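StAR-related lipid transfer protein 13 (Homo sapiens, PDB 2PSO) acts as a GTPase-activating protein for RhoA and perhaps Cdc42, the chain here being its lipid-binding START domain. Local coordinates at residues C55-F65 with K75-V83; V90-W101 with E217-F225. All blocks are in the same frame, centred on the assembly; numbering follows the deposited sequence.

How the contacts relate
Contact 1 pairs the two strands of a hairpin near the amino-terminal side of the START domain, and contact 2 packs the helix that follows that hairpin, 87-96, with the turn after it, against the carboxy-terminal helix 209-223. Their centres lie about 16 Å apart, and the same carboxy-terminal helix touches both. Arg222, from the helix of contact 2, forms a salt bridge with Asp59 in the turn of contact 1, Asp59 OD1 to Arg222 NH2 being 3.0 Å, and Val218 packs on Val81. Sheet and helices together have the helix-grip form, as in other START domains, where the carboxy-terminal helix covers the cavity that takes the lipid.

Contact 1: C55-F65 with K75-V83; sequences CSSTDNTDLAF and KLWKASVEV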
# COMPACT_ATOMS: atom_id res chain seq x y z
N CYS A 55 -14.77 -1.69 4.48
CA CYS A 55 -15.27 -0.45 3.88
C CYS A 55 -15.93 -0.69 2.55
O CYS A 55 -15.77 -1.74 1.94
CB CYS A 55 -14.15 0.54 3.65
SG CYS A 55 -13.16 0.82 5.08
N SER A 56 -16.67 0.32 2.10
CA SER A 56 -17.23 0.34 0.78
C SER A 56 -16.07 0.70 -0.15
O SER A 56 -15.24 1.56 0.19
CB SER A 56 -18.32 1.40 0.71
OG SER A 56 -18.95 1.34 -0.55
N SER A 57 -16.02 0.06 -1.31
CA SER A 57 -14.88 0.19 -2.18
C SER A 57 -15.35 0.09 -3.62
O SER A 57 -16.22 -0.72 -3.93
CB SER A 57 -13.96 -0.98 -1.89
OG SER A 57 -12.62 -0.59 -2.02
N THR A 58 -14.79 0.90 -4.52
CA THR A 58 -15.22 0.81 -5.92
C THR A 58 -14.33 -0.11 -6.75
O THR A 58 -13.27 -0.56 -6.29
CB THR A 58 -15.24 2.17 -6.64
OG1 THR A 58 -13.89 2.62 -6.81
CG2 THR A 58 -16.02 3.19 -5.86
N ASP A 59 -14.81 -0.38 -7.97
CA ASP A 59 -14.03 -1.02 -9.02
C ASP A 59 -13.54 -2.37 -8.52
O ASP A 59 -12.35 -2.70 -8.61
CB ASP A 59 -12.89 -0.07 -9.44
CG ASP A 59 -12.09 -0.56 -10.64
OD1 ASP A 59 -12.58 -1.37 -11.49
OD2 ASP A 59 -10.93 -0.11 -10.73
N ASN A 60 -14.47 -3.12 -7.95
CA ASN A 60 -14.25 -4.51 -7.57
C ASN A 60 -13.06 -4.77 -6.63
O ASN A 60 -12.27 -5.66 -6.87
CB ASN A 60 -14.09 -5.35 -8.83
CG ASN A 60 -15.07 -6.49 -8.89
OD1 ASN A 60 -15.21 -7.25 -7.93
ND2 ASN A 60 -15.77 -6.62 -10.01
N THR A 61 -12.93 -3.98 -5.57
CA THR A 61 -11.85 -4.18 -4.62
C THR A 61 -12.40 -4.45 -3.23
O THR A 61 -13.49 -4.00 -2.91
CB THR A 61 -10.99 -2.93 -4.51
OG1 THR A 61 -11.85 -1.80 -4.61
CG2 THR A 61 -10.03 -2.87 -5.65
N ASP A 62 -11.65 -5.18 -2.42
CA ASP A 62 -11.94 -5.32 -1.00
C ASP A 62 -11.04 -4.41 -0.16
O ASP A 62 -9.84 -4.64 -0.07
CB ASP A 62 -11.74 -6.77 -0.58
CG ASP A 62 -12.94 -7.65 -0.95
OD1 ASP A 62 -13.74 -7.29 -1.86
OD2 ASP A 62 -13.08 -8.72 -0.32
N LEU A 63 -11.64 -3.41 0.48
CA LEU A 63 -10.94 -2.54 1.44
C LEU A 63 -11.31 -2.82 2.92
O LEU A 63 -12.42 -3.30 3.21
CB LEU A 63 -11.30 -1.10 1.13
CG LEU A 63 -10.43 -0.01 1.72
CD1 LEU A 63 -9.00 -0.41 1.53
CD2 LEU A 63 -10.77 1.29 1.00
N ALA A 64 -10.38 -2.51 3.84
CA ALA A 64 -10.61 -2.64 5.29
C ALA A 64 -9.54 -1.90 6.08
O ALA A 64 -8.47 -1.61 5.54
CB ALA A 64 -10.63 -4.10 5.71
N PHE A 65 -9.82 -1.55 7.34
CA PHE A 65 -8.76 -0.96 8.17
C PHE A 65 -8.66 -1.50 9.57
O PHE A 65 -9.42 -2.38 9.98
CB PHE A 65 -8.77 0.56 8.18
CG PHE A 65 -10.02 1.15 8.73
CD1 PHE A 65 -10.15 1.42 10.09
CD2 PHE A 65 -11.06 1.51 7.89
CE1 PHE A 65 -11.29 1.98 10.60
CE2 PHE A 65 -12.22 2.10 8.40
CZ PHE A 65 -12.33 2.32 9.76
N LYS A 75 -3.94 4.71 10.47
CA LYS A 75 -4.54 3.39 10.33
C LYS A 75 -3.69 2.44 9.49
O LYS A 75 -2.85 2.86 8.68
CB LYS A 75 -5.95 3.52 9.77
CG LYS A 75 -6.96 4.03 10.78
CD LYS A 75 -8.20 4.60 10.11
CE LYS A 75 -8.98 5.52 11.06
NZ LYS A 75 -10.35 5.83 10.55
N LEU A 76 -3.89 1.15 9.72
CA LEU A 76 -3.27 0.14 8.90
C LEU A 76 -4.33 -0.26 7.90
O LEU A 76 -5.39 -0.72 8.30
CB LEU A 76 -2.94 -1.06 9.75
CG LEU A 76 -2.15 -2.19 9.10
CD1 LEU A 76 -0.78 -1.68 8.68
CD2 LEU A 76 -2.01 -3.37 10.06
N TRP A 77 -4.05 -0.11 6.61
CA TRP A 77 -5.04 -0.51 5.61
C TRP A 77 -4.75 -1.82 4.91
O TRP A 77 -3.63 -2.31 4.93
CB TRP A 77 -5.15 0.55 4.55
CG TRP A 77 -5.63 1.83 5.07
CD1 TRP A 77 -4.87 2.85 5.56
CD2 TRP A 77 -6.98 2.27 5.12
NE1 TRP A 77 -5.68 3.91 5.90
CE2 TRP A 77 -6.98 3.57 5.64
CE3 TRP A 77 -8.20 1.68 4.78
CZ2 TRP A 77 -8.14 4.29 5.83
CZ3 TRP A 77 -9.36 2.40 4.96
CH2 TRP A 77 -9.32 3.70 5.48
N LYS A 78 -5.77 -2.36 4.27
CA LYS A 78 -5.68 -3.64 3.59
C LYS A 78 -6.60 -3.65 2.38
O LYS A 78 -7.81 -3.70 2.55
CB LYS A 78 -6.08 -4.77 4.53
CG LYS A 78 -6.04 -6.14 3.91
CD LYS A 78 -6.08 -7.23 4.97
CE LYS A 78 -7.48 -7.52 5.43
NZ LYS A 78 -8.21 -8.35 4.43
N ALA A 79 -6.02 -3.60 1.18
CA ALA A 79 -6.80 -3.70 -0.06
C ALA A 79 -6.52 -4.98 -0.86
O ALA A 79 -5.42 -5.52 -0.81
CB ALA A 79 -6.58 -2.50 -0.93
N SER A 80 -7.54 -5.46 -1.58
CA SER A 80 -7.45 -6.69 -2.39
C SER A 80 -7.98 -6.60 -3.82
O SER A 80 -8.78 -5.72 -4.14
CB SER A 80 -8.20 -7.80 -1.72
OG SER A 80 -7.37 -8.37 -0.75
N VAL A 81 -7.53 -7.53 -4.66
CA VAL A 81 -8.10 -7.77 -5.98
C VAL A 81 -7.77 -9.17 -6.39
O VAL A 81 -6.86 -9.80 -5.84
CB VAL A 81 -7.49 -6.90 -7.06
CG1 VAL A 81 -8.20 -5.56 -7.20
CG2 VAL A 81 -6.02 -6.74 -6.82
N GLU A 82 -8.51 -9.66 -7.38
CA GLU A 82 -8.16 -10.88 -8.07
C GLU A 82 -7.48 -10.45 -9.37
O GLU A 82 -8.00 -9.63 -10.12
CB GLU A 82 -9.41 -11.73 -8.34
CG GLU A 82 -9.10 -13.15 -8.84
CD GLU A 82 -10.34 -13.96 -9.25
OE1 GLU A 82 -11.21 -14.21 -8.39
OE2 GLU A 82 -10.42 -14.38 -10.44
N VAL A 83 -6.28 -10.96 -9.63
CA VAL A 83 -5.60 -10.57 -10.87
C VAL A 83 -5.33 -11.76 -11.77
O VAL A 83 -4.94 -12.83 -11.30
CB VAL A 83 -4.32 -9.73 -10.61
CG1 VAL A 83 -3.75 -10.04 -9.26
CG2 VAL A 83 -3.28 -9.96 -11.70
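Phe65 lies between Lys75 and Trp77, and its side chain can be followed outward from the strand. CB sits over one face of the Trp77 indole, 3.8 Å from the centroid of the six-membered ring, a CH-pi contact. Rotation about CA-CB sets CG between the backbone N and the carbonyl carbon (chi1 61°), which swings the ring alongside both neighbours. CD2 then reaches Trp77 CZ3 at 3.5 Å, in an offset edge-to-face pair with the ring planes at 61°. On CD1 rests Lys75 CD, 3.7 Å away, while CE1 and CZ come nearest to the ammonium, Lys75 NZ lying 4.4 Å from the ring centroid in an off-centre cation-pi contact. The long lysine suits this place because its methylenes pack on the ring and its NZ also bonds to Ser207 O. With an alanine for Phe65, the edge-to-face contact with Trp77 goes and a gap is likely to open beside Lys75 CD and NZ.

These strands, 62-65 and 76-83, form an antiparallel beta hairpin, and 76-83 continues the START sheet into strand 188-196. Ser80 N donates to Asp62 O at 2.9 Å, and Lys78 N to Ala64 O at 3.1 Å. Leu63 meets Trp77 CE3 and Ala79 CB with CD1, one methyl of its branched end, while Cys55 SG meets the indole at its edge, 4.1 Å from Trp77 CZ3.

Contact 2: V90-W101 with E217-F225; sequences VLNRVLRERHLW and EVARIRNSF
Val90 packs its branched side chain against the end of the carboxy-terminal helix and just beyond it, CG1 towards Ile221 CG2 and CG2 towards Phe225 CE1. One turn on, Arg93 lays its guanidinium flat on the Phe225 ring, CZ 3.9 Å from the centroid and the planes 22° apart, with NH2 over the middle of the ring. The chain bends at chi2 and chi3, bringing the group back over the phenyl face. NH2 makes two weak bonds, to Ser224 OG at the guanidinium edge (2.9 Å) and to Ser224 O, while NE is held by Glu97 OE1 in a salt bridge of 2.7 Å. Arginine suits this place, since its flat cation can stack by its face and donate from its rim. Val94 follows, its CG2 3.9 Å from Ile221 CD1.

Beyond the helix, Arg98 stretches out so that NH2 comes 3.3 Å from Glu217 OE1. This oxygen lies well out of the guanidinium plane, so the attraction is one of charge; NH2 has its stronger partner in Asp102, by a salt bridge, and Tyr178 bonds to the other oxygen of Glu217. Leu100 contributes its carbonyl, near Ser224 CB.

Trp101 is the broad apolar plate of the contact. Ile221 CG1 lies over the centre of one face, 3.5 Å from the centroid of the six-membered ring, and Arg98 CG lies against the opposite face, toward its rim. Glu217 CG meets CZ3. In the ring plane NE1 donates an almost straight bond (167°) to Arg93 O, 2.8 Å away, from above that carbonyl's plane, which should help hold the indole's rotation. Helix 209-223, here packed by its end on helix 87-96 and the following turn, is the one held by the curved sheet in the helix-grip fold of START domains.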
# COMPACT_ATOMS: atom_id res chain seq x y z
N VAL A 90 2.72 -11.53 -11.21
CA VAL A 90 2.21 -10.38 -10.44
C VAL A 90 3.26 -9.72 -9.54
O VAL A 90 3.26 -8.49 -9.37
CB VAL A 90 1.04 -10.80 -9.53
CG1 VAL A 90 0.39 -9.57 -8.93
CG2 VAL A 90 0.03 -11.63 -10.32
N LEU A 91 4.14 -10.54 -8.97
CA LEU A 91 5.20 -10.07 -8.12
C LEU A 91 6.19 -9.24 -8.93
O LEU A 91 6.61 -8.17 -8.50
CB LEU A 91 5.86 -11.25 -7.42
CG LEU A 91 7.09 -11.13 -6.50
CD1 LEU A 91 8.27 -10.94 -7.36
CD2 LEU A 91 7.03 -10.03 -5.45
N ASN A 92 6.55 -9.71 -10.11
CA ASN A 92 7.48 -8.99 -10.93
C ASN A 92 6.78 -7.72 -11.37
O ASN A 92 7.41 -6.66 -11.53
CB ASN A 92 7.90 -9.81 -12.15
CG ASN A 92 8.84 -9.04 -13.06
OD1 ASN A 92 10.01 -8.86 -12.72
ND2 ASN A 92 8.32 -8.52 -14.20
N ARG A 93 5.47 -7.80 -11.54
CA ARG A 93 4.76 -6.63 -11.99
C ARG A 93 4.85 -5.55 -10.94
O ARG A 93 4.94 -4.36 -11.29
CB ARG A 93 3.30 -6.94 -12.30
CG ARG A 93 2.51 -5.73 -12.78
CD ARG A 93 3.16 -4.99 -13.97
NE ARG A 93 3.39 -5.84 -15.14
CZ ARG A 93 2.42 -6.36 -15.88
NH1 ARG A 93 2.70 -7.13 -16.90
NH2 ARG A 93 1.15 -6.14 -15.58
N VAL A 94 4.83 -5.94 -9.65
CA VAL A 94 4.92 -4.91 -8.61
C VAL A 94 6.39 -4.50 -8.44
O VAL A 94 6.73 -3.35 -8.20
CB VAL A 94 4.38 -5.38 -7.27
CG1 VAL A 94 4.61 -4.31 -6.23
CG2 VAL A 94 2.94 -5.73 -7.36
N LEU A 95 7.28 -5.48 -8.58
CA LEU A 95 8.64 -5.29 -8.18
C LEU A 95 9.44 -4.55 -9.23
O LEU A 95 10.16 -3.62 -8.88
CB LEU A 95 9.28 -6.64 -7.86
CG LEU A 95 10.54 -6.70 -7.01
CD1 LEU A 95 11.56 -7.55 -7.72
CD2 LEU A 95 11.09 -5.38 -6.78
N ARG A 96 9.34 -4.93 -10.51
CA ARG A 96 10.16 -4.26 -11.54
C ARG A 96 9.39 -3.53 -12.65
O ARG A 96 9.99 -3.04 -13.60
CB ARG A 96 11.08 -5.25 -12.19
CG ARG A 96 12.03 -5.98 -11.22
CD ARG A 96 13.07 -5.03 -10.68
NE ARG A 96 13.81 -5.72 -9.63
CZ ARG A 96 14.55 -5.11 -8.70
NH1 ARG A 96 15.17 -5.85 -7.80
NH2 ARG A 96 14.65 -3.78 -8.69
N GLU A 97 8.06 -3.46 -12.55
CA GLU A 97 7.27 -3.02 -13.69
C GLU A 97 6.20 -1.98 -13.35
O GLU A 97 5.13 -1.97 -13.95
CB GLU A 97 6.61 -4.22 -14.35
CG GLU A 97 7.58 -5.09 -15.10
CD GLU A 97 6.89 -6.10 -15.99
OE1 GLU A 97 5.88 -6.71 -15.57
OE2 GLU A 97 7.39 -6.28 -17.12
N ARG A 98 6.48 -1.11 -12.40
CA ARG A 98 5.45 -0.28 -11.83
C ARG A 98 5.19 0.94 -12.74
O ARG A 98 4.20 1.66 -12.60
CB ARG A 98 5.86 0.10 -10.41
CG ARG A 98 5.00 1.11 -9.77
CD ARG A 98 5.37 1.39 -8.37
NE ARG A 98 4.30 2.16 -7.75
CZ ARG A 98 4.31 2.58 -6.50
NH1 ARG A 98 5.35 2.32 -5.70
NH2 ARG A 98 3.27 3.27 -6.04
N HIS A 99 6.08 1.14 -13.71
CA HIS A 99 5.87 2.18 -14.70
C HIS A 99 4.71 1.75 -15.57
O HIS A 99 4.03 2.60 -16.16
CB HIS A 99 7.14 2.41 -15.52
CG HIS A 99 7.84 1.15 -15.91
ND1 HIS A 99 7.63 0.53 -17.13
CD2 HIS A 99 8.73 0.38 -15.24
CE1 HIS A 99 8.38 -0.57 -17.19
NE2 HIS A 99 9.04 -0.69 -16.05
N LEU A 100 4.45 0.45 -15.61
CA LEU A 100 3.29 -0.09 -16.32
C LEU A 100 1.97 0.03 -15.58
O LEU A 100 0.95 -0.43 -16.09
CB LEU A 100 3.50 -1.57 -16.66
CG LEU A 100 3.95 -2.07 -18.04
CD1 LEU A 100 4.77 -1.05 -18.79
CD2 LEU A 100 4.75 -3.37 -17.85
N TRP A 101 1.95 0.57 -14.37
CA TRP A 101 0.66 0.68 -13.66
C TRP A 101 0.45 1.90 -12.77
O TRP A 101 -0.55 1.99 -12.05
CB TRP A 101 0.31 -0.58 -12.90
CG TRP A 101 1.35 -1.14 -11.94
CD1 TRP A 101 2.22 -2.16 -12.20
CD2 TRP A 101 1.55 -0.80 -10.57
NE1 TRP A 101 2.94 -2.47 -11.09
CE2 TRP A 101 2.55 -1.64 -10.07
CE3 TRP A 101 0.97 0.13 -9.71
CZ2 TRP A 101 3.02 -1.55 -8.75
CZ3 TRP A 101 1.44 0.22 -8.40
CH2 TRP A 101 2.45 -0.61 -7.94
N GLU A 217 -4.67 1.39 -6.22
CA GLU A 217 -3.31 1.00 -6.62
C GLU A 217 -3.40 -0.44 -7.04
O GLU A 217 -2.91 -0.87 -8.10
CB GLU A 217 -2.32 1.14 -5.46
CG GLU A 217 -0.89 0.91 -5.89
CD GLU A 217 0.05 0.67 -4.72
OE1 GLU A 217 0.94 1.53 -4.47
OE2 GLU A 217 -0.08 -0.39 -4.05
N VAL A 218 -4.12 -1.17 -6.21
CA VAL A 218 -4.29 -2.58 -6.37
C VAL A 218 -5.23 -2.90 -7.54
O VAL A 218 -5.21 -3.99 -8.07
CB VAL A 218 -4.74 -3.17 -5.04
CG1 VAL A 218 -6.20 -3.49 -5.04
CG2 VAL A 218 -3.88 -4.35 -4.70
N ALA A 219 -6.00 -1.92 -7.97
CA ALA A 219 -6.91 -2.10 -9.11
C ALA A 219 -6.15 -1.85 -10.39
O ALA A 219 -6.41 -2.48 -11.41
CB ALA A 219 -8.08 -1.17 -9.01
N ARG A 220 -5.22 -0.90 -10.33
CA ARG A 220 -4.40 -0.58 -11.47
C ARG A 220 -3.46 -1.74 -11.76
O ARG A 220 -3.28 -2.12 -12.93
CB ARG A 220 -3.61 0.68 -11.21
CG ARG A 220 -4.45 1.88 -11.35
CD ARG A 220 -3.62 3.11 -11.32
NE ARG A 220 -2.65 3.05 -10.25
CZ ARG A 220 -2.56 3.95 -9.29
NH1 ARG A 220 -3.38 4.97 -9.30
NH2 ARG A 220 -1.64 3.84 -8.34
N ILE A 221 -2.89 -2.33 -10.71
CA ILE A 221 -2.05 -3.49 -10.93
C ILE A 221 -2.85 -4.54 -11.66
O ILE A 221 -2.36 -5.15 -12.62
CB ILE A 221 -1.56 -4.08 -9.64
CG1 ILE A 221 -0.52 -3.13 -9.02
CG2 ILE A 221 -1.00 -5.47 -9.92
CD1 ILE A 221 -0.18 -3.44 -7.60
N ARG A 222 -4.10 -4.73 -11.24
CA ARG A 222 -4.95 -5.70 -11.90
C ARG A 222 -5.19 -5.33 -13.36
O ARG A 222 -4.93 -6.14 -14.26
CB ARG A 222 -6.27 -5.83 -11.17
CG ARG A 222 -7.21 -6.80 -11.81
CD ARG A 222 -8.60 -6.53 -11.29
NE ARG A 222 -9.00 -5.16 -11.56
CZ ARG A 222 -10.01 -4.54 -10.96
NH1 ARG A 222 -10.71 -5.17 -10.03
NH2 ARG A 222 -10.30 -3.29 -11.27
N ASN A 223 -5.65 -4.10 -13.59
CA ASN A 223 -5.91 -3.63 -14.95
C ASN A 223 -4.73 -3.80 -15.89
O ASN A 223 -4.90 -4.05 -17.07
CB ASN A 223 -6.34 -2.17 -14.95
CG ASN A 223 -7.64 -1.95 -14.21
OD1 ASN A 223 -8.44 -2.87 -14.01
ND2 ASN A 223 -7.86 -0.71 -13.78
N SER A 224 -3.51 -3.68 -15.37
CA SER A 224 -2.35 -3.75 -16.23
C SER A 224 -2.07 -5.17 -16.75
O SER A 224 -1.07 -5.40 -17.45
CB SER A 224 -1.13 -3.18 -15.52
OG SER A 224 -0.69 -4.10 -14.55
N PHE A 225 -2.95 -6.12 -16.43
CA PHE A 225 -2.86 -7.47 -16.96
C PHE A 225 -4.09 -7.78 -17.79
O PHE A 225 -4.34 -8.93 -18.14
CB PHE A 225 -2.81 -8.49 -15.83
CG PHE A 225 -1.46 -8.73 -15.27
CD1 PHE A 225 -1.13 -8.25 -14.01
CD2 PHE A 225 -0.52 -9.46 -15.98
CE1 PHE A 225 0.11 -8.49 -13.46
CE2 PHE A 225 0.72 -9.70 -15.46
CZ PHE A 225 1.04 -9.21 -14.18